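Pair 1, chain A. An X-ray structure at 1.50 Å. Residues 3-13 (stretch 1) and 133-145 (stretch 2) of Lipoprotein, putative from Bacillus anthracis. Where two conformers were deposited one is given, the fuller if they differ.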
# COMPACT_ATOMS: atom_id res chain seq x y z
N ALA A 3 15.86 8.57 4.65
CA ALA A 3 14.49 8.02 4.92
C ALA A 3 14.38 7.54 6.38
O ALA A 3 15.32 6.97 6.93
CB ALA A 3 14.17 6.90 3.95
N THR A 4 13.25 7.83 7.01
CA THR A 4 13.02 7.43 8.39
C THR A 4 11.71 6.66 8.51
O THR A 4 11.28 6.33 9.60
CB THR A 4 12.99 8.65 9.33
OG1 THR A 4 12.06 9.61 8.82
CG2 THR A 4 14.36 9.30 9.40
N GLY A 5 11.06 6.37 7.39
CA GLY A 5 9.86 5.60 7.44
C GLY A 5 10.06 4.17 7.00
O GLY A 5 10.93 3.86 6.19
N ILE A 6 9.24 3.30 7.55
CA ILE A 6 9.17 1.90 7.09
C ILE A 6 7.71 1.58 6.77
O ILE A 6 6.80 1.80 7.60
CB ILE A 6 9.70 0.87 8.11
CG1 ILE A 6 11.16 1.21 8.49
CG2 ILE A 6 9.60 -0.53 7.51
CD1 ILE A 6 11.81 0.31 9.53
N VAL A 7 7.48 1.11 5.55
CA VAL A 7 6.17 0.59 5.15
C VAL A 7 6.27 -0.93 5.28
O VAL A 7 7.23 -1.53 4.82
CB VAL A 7 5.77 0.98 3.72
CG1 VAL A 7 4.52 0.22 3.27
CG2 VAL A 7 5.53 2.48 3.62
N MSE A 8 5.28 -1.53 5.92
CA MSE A 8 5.24 -2.96 6.15
C MSE A 8 3.90 -3.50 5.74
O MSE A 8 2.88 -2.80 5.76
CB MSE A 8 5.55 -3.29 7.62
CG MSE A 8 4.67 -2.57 8.61
SE MSE A 8 5.42 -2.65 10.44
CE MSE A 8 6.61 -1.12 10.25
N TYR A 9 3.87 -4.78 5.38
CA TYR A 9 2.69 -5.41 4.86
C TYR A 9 2.52 -6.75 5.49
O TYR A 9 3.49 -7.48 5.65
CB TYR A 9 2.82 -5.67 3.36
CG TYR A 9 3.21 -4.49 2.51
CD1 TYR A 9 4.55 -4.13 2.37
CD2 TYR A 9 2.27 -3.77 1.79
CE1 TYR A 9 4.93 -3.10 1.55
CE2 TYR A 9 2.63 -2.71 0.96
CZ TYR A 9 3.97 -2.37 0.85
OH TYR A 9 4.33 -1.29 0.07
N GLY A 10 1.29 -7.10 5.83
CA GLY A 10 1.09 -8.44 6.41
C GLY A 10 -0.22 -8.54 7.11
O GLY A 10 -1.15 -7.77 6.86
N ASP A 11 -0.34 -9.54 7.95
CA ASP A 11 -1.54 -9.63 8.76
C ASP A 11 -1.53 -8.52 9.78
O ASP A 11 -0.48 -8.14 10.28
CB ASP A 11 -1.60 -10.98 9.52
CG ASP A 11 -2.21 -12.08 8.72
OD1 ASP A 11 -2.48 -11.91 7.48
OD2 ASP A 11 -2.48 -13.12 9.38
N GLU A 12 -2.72 -8.03 10.13
CA GLU A 12 -2.82 -7.00 11.15
C GLU A 12 -2.03 -7.34 12.39
O GLU A 12 -1.34 -6.49 12.94
CB GLU A 12 -4.29 -6.69 11.52
CG GLU A 12 -4.39 -5.53 12.54
CD GLU A 12 -5.82 -5.12 12.91
OE1 GLU A 12 -6.77 -5.68 12.35
OE2 GLU A 12 -5.97 -4.23 13.78
N THR A 13 -2.09 -8.60 12.83
CA THR A 13 -1.42 -8.93 14.09
C THR A 13 0.09 -8.81 13.96
O THR A 13 0.74 -8.32 14.87
CB THR A 13 -1.80 -10.27 14.68
OG1 THR A 13 -1.25 -10.33 16.01
CG2 THR A 13 -1.31 -11.38 13.84
N PRO A 133 -8.61 -12.06 1.09
CA PRO A 133 -8.08 -11.89 2.43
C PRO A 133 -7.65 -10.46 2.71
O PRO A 133 -7.03 -9.81 1.86
CB PRO A 133 -6.89 -12.86 2.48
CG PRO A 133 -6.56 -13.20 1.07
CD PRO A 133 -7.79 -12.96 0.26
N VAL A 134 -8.01 -9.99 3.89
CA VAL A 134 -7.64 -8.67 4.34
C VAL A 134 -6.20 -8.67 4.87
O VAL A 134 -5.74 -9.59 5.56
CB VAL A 134 -8.63 -8.13 5.41
CG1 VAL A 134 -8.11 -6.85 6.03
CG2 VAL A 134 -10.00 -7.87 4.81
N LYS A 135 -5.48 -7.62 4.53
CA LYS A 135 -4.11 -7.45 4.94
C LYS A 135 -3.99 -6.01 5.42
O LYS A 135 -4.83 -5.16 5.10
CB LYS A 135 -3.13 -7.69 3.77
CG LYS A 135 -3.02 -9.16 3.31
CD LYS A 135 -2.26 -10.02 4.33
CE LYS A 135 -1.98 -11.43 3.84
NZ LYS A 135 -1.35 -12.29 4.88
N THR A 136 -2.97 -5.76 6.21
CA THR A 136 -2.69 -4.43 6.72
C THR A 136 -1.42 -3.86 6.10
O THR A 136 -0.41 -4.57 5.96
CB THR A 136 -2.55 -4.48 8.26
OG1 THR A 136 -3.81 -4.86 8.81
CG2 THR A 136 -2.09 -3.13 8.80
N ILE A 137 -1.49 -2.60 5.69
CA ILE A 137 -0.36 -1.85 5.24
C ILE A 137 -0.09 -0.87 6.34
O ILE A 137 -0.93 -0.03 6.66
CB ILE A 137 -0.67 -1.05 3.95
CG1 ILE A 137 -1.15 -1.95 2.81
CG2 ILE A 137 0.53 -0.20 3.53
CD1 ILE A 137 -2.08 -1.24 1.87
N GLY A 138 1.08 -0.98 6.94
CA GLY A 138 1.46 -0.11 8.02
C GLY A 138 2.60 0.81 7.66
O GLY A 138 3.54 0.43 6.98
N LEU A 139 2.49 2.06 8.05
CA LEU A 139 3.53 3.03 7.90
C LEU A 139 3.99 3.40 9.30
O LEU A 139 3.20 3.82 10.11
CB LEU A 139 3.06 4.29 7.16
CG LEU A 139 4.06 5.44 7.20
CD1 LEU A 139 5.35 5.05 6.48
CD2 LEU A 139 3.48 6.74 6.65
N ALA A 140 5.27 3.23 9.59
CA ALA A 140 5.85 3.67 10.86
C ALA A 140 6.92 4.73 10.57
O ALA A 140 7.86 4.48 9.80
CB ALA A 140 6.47 2.51 11.58
N SER A 141 6.78 5.90 11.17
CA SER A 141 7.73 6.97 11.01
C SER A 141 8.59 6.98 12.27
O SER A 141 8.08 7.17 13.36
CB SER A 141 7.00 8.30 10.77
OG SER A 141 6.14 8.21 9.62
N PHE A 142 9.89 6.74 12.12
CA PHE A 142 10.79 6.63 13.26
C PHE A 142 11.39 7.96 13.66
O PHE A 142 11.61 8.84 12.82
CB PHE A 142 11.88 5.60 12.94
CG PHE A 142 11.37 4.18 12.93
CD1 PHE A 142 10.63 3.69 11.85
CD2 PHE A 142 11.57 3.36 14.03
CE1 PHE A 142 10.14 2.40 11.88
CE2 PHE A 142 11.09 2.06 14.05
CZ PHE A 142 10.35 1.59 12.99
N LYS A 143 11.63 8.11 14.96
CA LYS A 143 12.24 9.32 15.49
C LYS A 143 13.60 9.54 14.86
O LYS A 143 13.98 10.68 14.55
CB LYS A 143 12.37 9.25 17.01
CG LYS A 143 11.04 9.16 17.74
CD LYS A 143 11.22 8.90 19.21
CE LYS A 143 9.89 8.60 19.88
NZ LYS A 143 10.09 8.30 21.33
N GLU A 144 14.34 8.45 14.68
CA GLU A 144 15.66 8.51 14.08
C GLU A 144 15.85 7.40 13.07
O GLU A 144 15.16 6.38 13.08
CB GLU A 144 16.74 8.41 15.17
CG GLU A 144 16.56 9.39 16.33
CD GLU A 144 17.78 9.58 17.22
OE1 GLU A 144 18.58 8.64 17.39
OE2 GLU A 144 17.94 10.71 17.75
N ASN A 145 16.81 7.62 12.17
CA ASN A 145 17.19 6.66 11.16
C ASN A 145 17.13 5.20 11.65
O ASN A 145 17.96 4.80 12.47
CB ASN A 145 18.65 6.95 10.77
CG ASN A 145 19.15 6.04 9.69
OD1 ASN A 145 18.36 5.38 9.02
ND2 ASN A 145 20.46 6.01 9.51
O HOH W 1 17.60 5.94 6.32
O HOH W 2 10.11 9.64 10.58
O HOH W 3 -4.31 -12.31 5.90
O HOH W 4 -5.00 -8.95 8.41

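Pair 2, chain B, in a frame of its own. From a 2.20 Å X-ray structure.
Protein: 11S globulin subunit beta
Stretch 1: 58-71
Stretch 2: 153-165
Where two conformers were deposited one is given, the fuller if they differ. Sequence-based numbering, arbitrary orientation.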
# COMPACT_ATOMS: atom_id res chain seq x y z
N PHE B 58 6.61 0.99 -18.56
CA PHE B 58 5.69 1.95 -17.97
C PHE B 58 4.57 1.28 -17.20
O PHE B 58 4.25 1.67 -16.07
CB PHE B 58 5.07 2.85 -19.05
CG PHE B 58 5.96 3.99 -19.47
CD1 PHE B 58 5.44 5.08 -20.16
CD2 PHE B 58 7.33 3.97 -19.19
CE1 PHE B 58 6.26 6.13 -20.56
CE2 PHE B 58 8.15 5.02 -19.59
CZ PHE B 58 7.61 6.10 -20.27
N GLN B 59 3.96 0.28 -17.83
CA GLN B 59 2.86 -0.44 -17.22
C GLN B 59 3.31 -1.09 -15.92
O GLN B 59 2.58 -1.09 -14.94
CB GLN B 59 2.35 -1.50 -18.21
CG GLN B 59 0.92 -1.93 -17.99
CD GLN B 59 0.46 -2.93 -19.05
OE1 GLN B 59 -0.62 -3.50 -18.95
NE2 GLN B 59 1.29 -3.15 -20.06
N CYS B 60 4.52 -1.62 -15.89
CA CYS B 60 5.02 -2.25 -14.68
C CYS B 60 5.08 -1.23 -13.56
O CYS B 60 4.56 -1.46 -12.46
CB CYS B 60 6.41 -2.81 -14.91
SG CYS B 60 7.12 -3.65 -13.46
N ALA B 61 5.70 -0.10 -13.86
CA ALA B 61 5.86 0.98 -12.90
C ALA B 61 4.61 1.85 -12.77
O ALA B 61 4.50 2.62 -11.82
CB ALA B 61 7.06 1.83 -13.28
N GLY B 62 3.67 1.73 -13.70
CA GLY B 62 2.47 2.54 -13.63
C GLY B 62 2.81 4.01 -13.77
O GLY B 62 2.41 4.85 -12.97
N VAL B 63 3.58 4.33 -14.81
CA VAL B 63 3.95 5.71 -15.04
C VAL B 63 3.36 6.18 -16.36
O VAL B 63 3.04 5.38 -17.24
CB VAL B 63 5.50 5.88 -15.09
CG1 VAL B 63 6.14 5.15 -13.91
CG2 VAL B 63 6.05 5.35 -16.39
N ASN B 64 3.22 7.50 -16.47
CA ASN B 64 2.72 8.13 -17.68
C ASN B 64 3.63 9.33 -17.88
O ASN B 64 4.15 9.90 -16.91
CB ASN B 64 1.29 8.64 -17.49
CG ASN B 64 0.32 7.55 -17.11
OD1 ASN B 64 0.36 7.03 -15.99
ND2 ASN B 64 -0.57 7.20 -18.03
N MET B 65 3.84 9.71 -19.14
CA MET B 65 4.68 10.85 -19.48
C MET B 65 3.92 11.71 -20.49
O MET B 65 3.41 11.20 -21.49
CB MET B 65 6.00 10.39 -20.08
CG MET B 65 7.06 11.48 -20.21
SD MET B 65 7.78 11.95 -18.62
CE MET B 65 8.65 10.46 -18.20
N ILE B 66 3.86 13.01 -20.22
CA ILE B 66 3.17 13.95 -21.09
C ILE B 66 4.07 15.16 -21.27
O ILE B 66 4.77 15.58 -20.34
CB ILE B 66 1.86 14.40 -20.44
CG1 ILE B 66 0.97 13.18 -20.22
CG2 ILE B 66 1.17 15.44 -21.29
CD1 ILE B 66 -0.31 13.49 -19.48
N ARG B 67 4.09 15.71 -22.48
CA ARG B 67 4.89 16.90 -22.76
C ARG B 67 3.97 17.96 -23.35
O ARG B 67 3.29 17.74 -24.35
CB ARG B 67 6.04 16.60 -23.72
CG ARG B 67 6.87 17.84 -24.11
CD ARG B 67 8.17 17.46 -24.82
NE ARG B 67 7.91 16.63 -26.00
CZ ARG B 67 8.82 15.89 -26.62
NH1 ARG B 67 8.46 15.17 -27.68
NH2 ARG B 67 10.07 15.85 -26.19
N HIS B 68 3.94 19.11 -22.69
CA HIS B 68 3.12 20.21 -23.13
C HIS B 68 3.99 21.30 -23.73
O HIS B 68 5.03 21.66 -23.18
CB HIS B 68 2.33 20.79 -21.96
CG HIS B 68 1.15 19.97 -21.56
ND1 HIS B 68 0.87 19.66 -20.25
CD2 HIS B 68 0.13 19.45 -22.29
CE1 HIS B 68 -0.27 18.99 -20.18
NE2 HIS B 68 -0.74 18.85 -21.41
N THR B 69 3.56 21.82 -24.87
CA THR B 69 4.28 22.89 -25.52
C THR B 69 3.29 24.02 -25.64
O THR B 69 2.36 23.96 -26.45
CB THR B 69 4.78 22.45 -26.90
OG1 THR B 69 5.83 21.48 -26.73
CG2 THR B 69 5.32 23.65 -27.66
N ILE B 70 3.48 25.04 -24.81
CA ILE B 70 2.57 26.17 -24.79
C ILE B 70 3.24 27.38 -25.41
O ILE B 70 4.31 27.81 -24.99
CB ILE B 70 2.13 26.47 -23.35
CG1 ILE B 70 1.58 25.18 -22.73
CG2 ILE B 70 1.07 27.58 -23.33
CD1 ILE B 70 1.34 25.27 -21.25
N ARG B 71 2.59 27.92 -26.43
CA ARG B 71 3.14 29.07 -27.12
C ARG B 71 2.83 30.34 -26.33
O ARG B 71 1.91 30.36 -25.51
CB ARG B 71 2.51 29.19 -28.51
CG ARG B 71 2.63 27.94 -29.37
CD ARG B 71 1.57 27.94 -30.46
NE ARG B 71 1.55 26.68 -31.19
CZ ARG B 71 0.48 26.20 -31.81
NH1 ARG B 71 -0.66 26.87 -31.78
NH2 ARG B 71 0.55 25.05 -32.45
N SER B 153 9.53 32.67 -25.62
CA SER B 153 9.81 31.35 -26.17
C SER B 153 8.62 30.45 -25.85
O SER B 153 7.72 30.86 -25.12
CB SER B 153 11.05 30.76 -25.51
OG SER B 153 10.75 30.32 -24.19
N ASP B 154 8.61 29.24 -26.39
CA ASP B 154 7.53 28.31 -26.10
C ASP B 154 7.77 27.73 -24.71
O ASP B 154 8.91 27.50 -24.32
CB ASP B 154 7.50 27.15 -27.10
CG ASP B 154 7.10 27.58 -28.50
OD1 ASP B 154 6.00 28.15 -28.68
OD2 ASP B 154 7.89 27.33 -29.43
N LEU B 155 6.71 27.49 -23.97
CA LEU B 155 6.84 26.92 -22.64
C LEU B 155 6.78 25.39 -22.78
O LEU B 155 5.74 24.86 -23.17
CB LEU B 155 5.67 27.38 -21.77
CG LEU B 155 5.88 27.60 -20.27
CD1 LEU B 155 4.53 27.48 -19.60
CD2 LEU B 155 6.87 26.59 -19.71
N VAL B 156 7.88 24.70 -22.50
CA VAL B 156 7.93 23.23 -22.61
C VAL B 156 7.93 22.55 -21.22
O VAL B 156 8.87 22.72 -20.43
CB VAL B 156 9.18 22.77 -23.41
CG1 VAL B 156 9.17 21.25 -23.58
CG2 VAL B 156 9.22 23.45 -24.78
N LEU B 157 6.89 21.77 -20.96
CA LEU B 157 6.70 21.08 -19.69
C LEU B 157 6.70 19.55 -19.76
O LEU B 157 5.90 18.94 -20.49
CB LEU B 157 5.39 21.52 -19.07
CG LEU B 157 5.21 23.03 -19.10
CD1 LEU B 157 3.77 23.39 -18.79
CD2 LEU B 157 6.17 23.65 -18.11
N ILE B 158 7.58 18.93 -18.98
CA ILE B 158 7.67 17.49 -18.91
C ILE B 158 6.86 17.01 -17.70
O ILE B 158 7.29 17.14 -16.55
CB ILE B 158 9.13 17.04 -18.77
CG1 ILE B 158 9.99 17.73 -19.84
CG2 ILE B 158 9.21 15.53 -18.90
CD1 ILE B 158 9.52 17.49 -21.28
N VAL B 159 5.69 16.45 -17.96
CA VAL B 159 4.78 15.97 -16.93
C VAL B 159 4.87 14.48 -16.63
O VAL B 159 4.53 13.64 -17.47
CB VAL B 159 3.33 16.26 -17.32
CG1 VAL B 159 2.39 15.83 -16.20
CG2 VAL B 159 3.17 17.74 -17.67
N PHE B 160 5.31 14.16 -15.41
CA PHE B 160 5.42 12.79 -14.95
C PHE B 160 4.27 12.49 -13.99
O PHE B 160 4.08 13.19 -12.99
CB PHE B 160 6.76 12.58 -14.27
CG PHE B 160 6.90 11.24 -13.60
CD1 PHE B 160 6.73 11.12 -12.23
CD2 PHE B 160 7.25 10.11 -14.34
CE1 PHE B 160 6.90 9.89 -11.59
CE2 PHE B 160 7.42 8.87 -13.71
CZ PHE B 160 7.25 8.76 -12.33
N ALA B 161 3.50 11.46 -14.31
CA ALA B 161 2.37 11.05 -13.49
C ALA B 161 2.54 9.60 -13.10
O ALA B 161 2.93 8.76 -13.93
CB ALA B 161 1.07 11.23 -14.27
N ASP B 162 2.25 9.30 -11.85
CA ASP B 162 2.38 7.95 -11.33
C ASP B 162 1.03 7.43 -10.86
O ASP B 162 0.50 7.89 -9.84
CB ASP B 162 3.41 7.94 -10.20
CG ASP B 162 3.43 6.64 -9.44
OD1 ASP B 162 3.26 5.55 -10.05
OD2 ASP B 162 3.64 6.70 -8.21
N THR B 163 0.49 6.48 -11.61
CA THR B 163 -0.81 5.88 -11.32
C THR B 163 -0.77 4.82 -10.24
O THR B 163 -1.79 4.49 -9.66
CB THR B 163 -1.41 5.25 -12.58
OG1 THR B 163 -0.55 4.21 -13.06
CG2 THR B 163 -1.56 6.30 -13.68
N ARG B 164 0.40 4.25 -9.98
CA ARG B 164 0.49 3.26 -8.93
C ARG B 164 0.91 4.01 -7.67
O ARG B 164 1.84 3.63 -6.96
CB ARG B 164 1.53 2.18 -9.26
CG ARG B 164 1.04 1.17 -10.29
CD ARG B 164 2.02 -0.00 -10.39
NE ARG B 164 1.69 -0.87 -11.51
CZ ARG B 164 0.60 -1.63 -11.57
NH1 ARG B 164 0.39 -2.39 -12.64
NH2 ARG B 164 -0.27 -1.64 -10.57
N ASN B 165 0.22 5.12 -7.43
CA ASN B 165 0.51 5.93 -6.27
C ASN B 165 -0.58 5.72 -5.24
O ASN B 165 -1.76 5.61 -5.58
CB ASN B 165 0.58 7.41 -6.68
CG ASN B 165 1.04 8.31 -5.54
OD1 ASN B 165 0.27 8.63 -4.64
ND2 ASN B 165 2.31 8.70 -5.58

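Both pairs are two-stranded antiparallel ladders. The strand axes approach to 4.7 Å in each, at 163° in pair 1 and 162° in pair 2, and 14 central residues superpose with an RMSD of 0.4 Å. The register is the same: Ile6(A) opposite Ala140(A) matches Asn64(B) opposite Ala161(B), and Met8(A) opposite Gly138(A) matches Ile66(B) opposite Val159(B). Each of these is a hydrogen-bonded pair, linked by two backbone bonds; Met8(A) N to Gly138(A) O and Gly138(A) N to Met8(A) O are both 2.8 Å, while Ile66(B) N to Val159(B) O is 2.9 Å and Val159(B) N to Ile66(B) O is 2.7 Å. Because these bonds use only the main chain, the side chains are free to differ.

The clearest difference lies at that second pair. In pair 2 two branched residues meet, Ile66(B) CB lying 3.9 Å from Val159(B) CB. In pair 1 selenomethionine Met8(A) faces Gly138(A), and an ideal CB on this glycine would sit a tight 3.3 Å from Met8(A) CG. The long, flexible side chain thus occupies space beside the bare backbone and reaches along the strand, its CE 3.9 Å from Ala140(A) CB. At the next hydrogen-bonded pair, two residues on, Gly10(A) matches His68(B). The backbone angles of Gly10(A) would jam a CB against the preceding carbonyl, so glycine suits this last, unusually extended position of the strand. His68(B), at phi -107° and psi 135°, has ordinary strand angles that leave room for a side chain; its CB lies 4.3 Å from Leu157(B) CB, and its ring leans towards Val159(B).

The other face is more alike. Val7(A) and Met65(B) coincide, as do Ile137(A) and Ile158(B), and Leu139(A) and Phe160(B). Compact Val7(A) touches both neighbours, CG1 being 4.0 Å from Ile137(A) CG2 and CG2 3.8 Å from Leu139(A) CD1. Met65(B) does the same with a longer chain: SD is 3.9 Å from Ile158(B) CG2, and CE lies at the edge of the Phe160(B) ring, 4.1 Å from CD2. At Tyr9(A) and Arg67(B), ring and aliphatic stem do equivalent work: Tyr9(A) CD2 is 4.0 Å from Ile137(A) CG1, and Arg67(B) CD is 3.8 Å from Ile158(B) CD1.

At one end, Thr4(A) matches Gly62(B), and both carbonyls accept a backbone bond, 2.9 Å from Phe142(A) N to Thr4(A) O and from Thr163(B) N to Gly62(B) O. Gly62(B) follows a helix with positive phi, which favours glycine, and a CB there would clash with Arg164(B) CG. Thr163(B) OG1 adds a 3.0 Å bond to Gly62(B) O, whereas Phe142(A) contributes its ring, CE1 being 3.6 Å from Ile6(A) CD1.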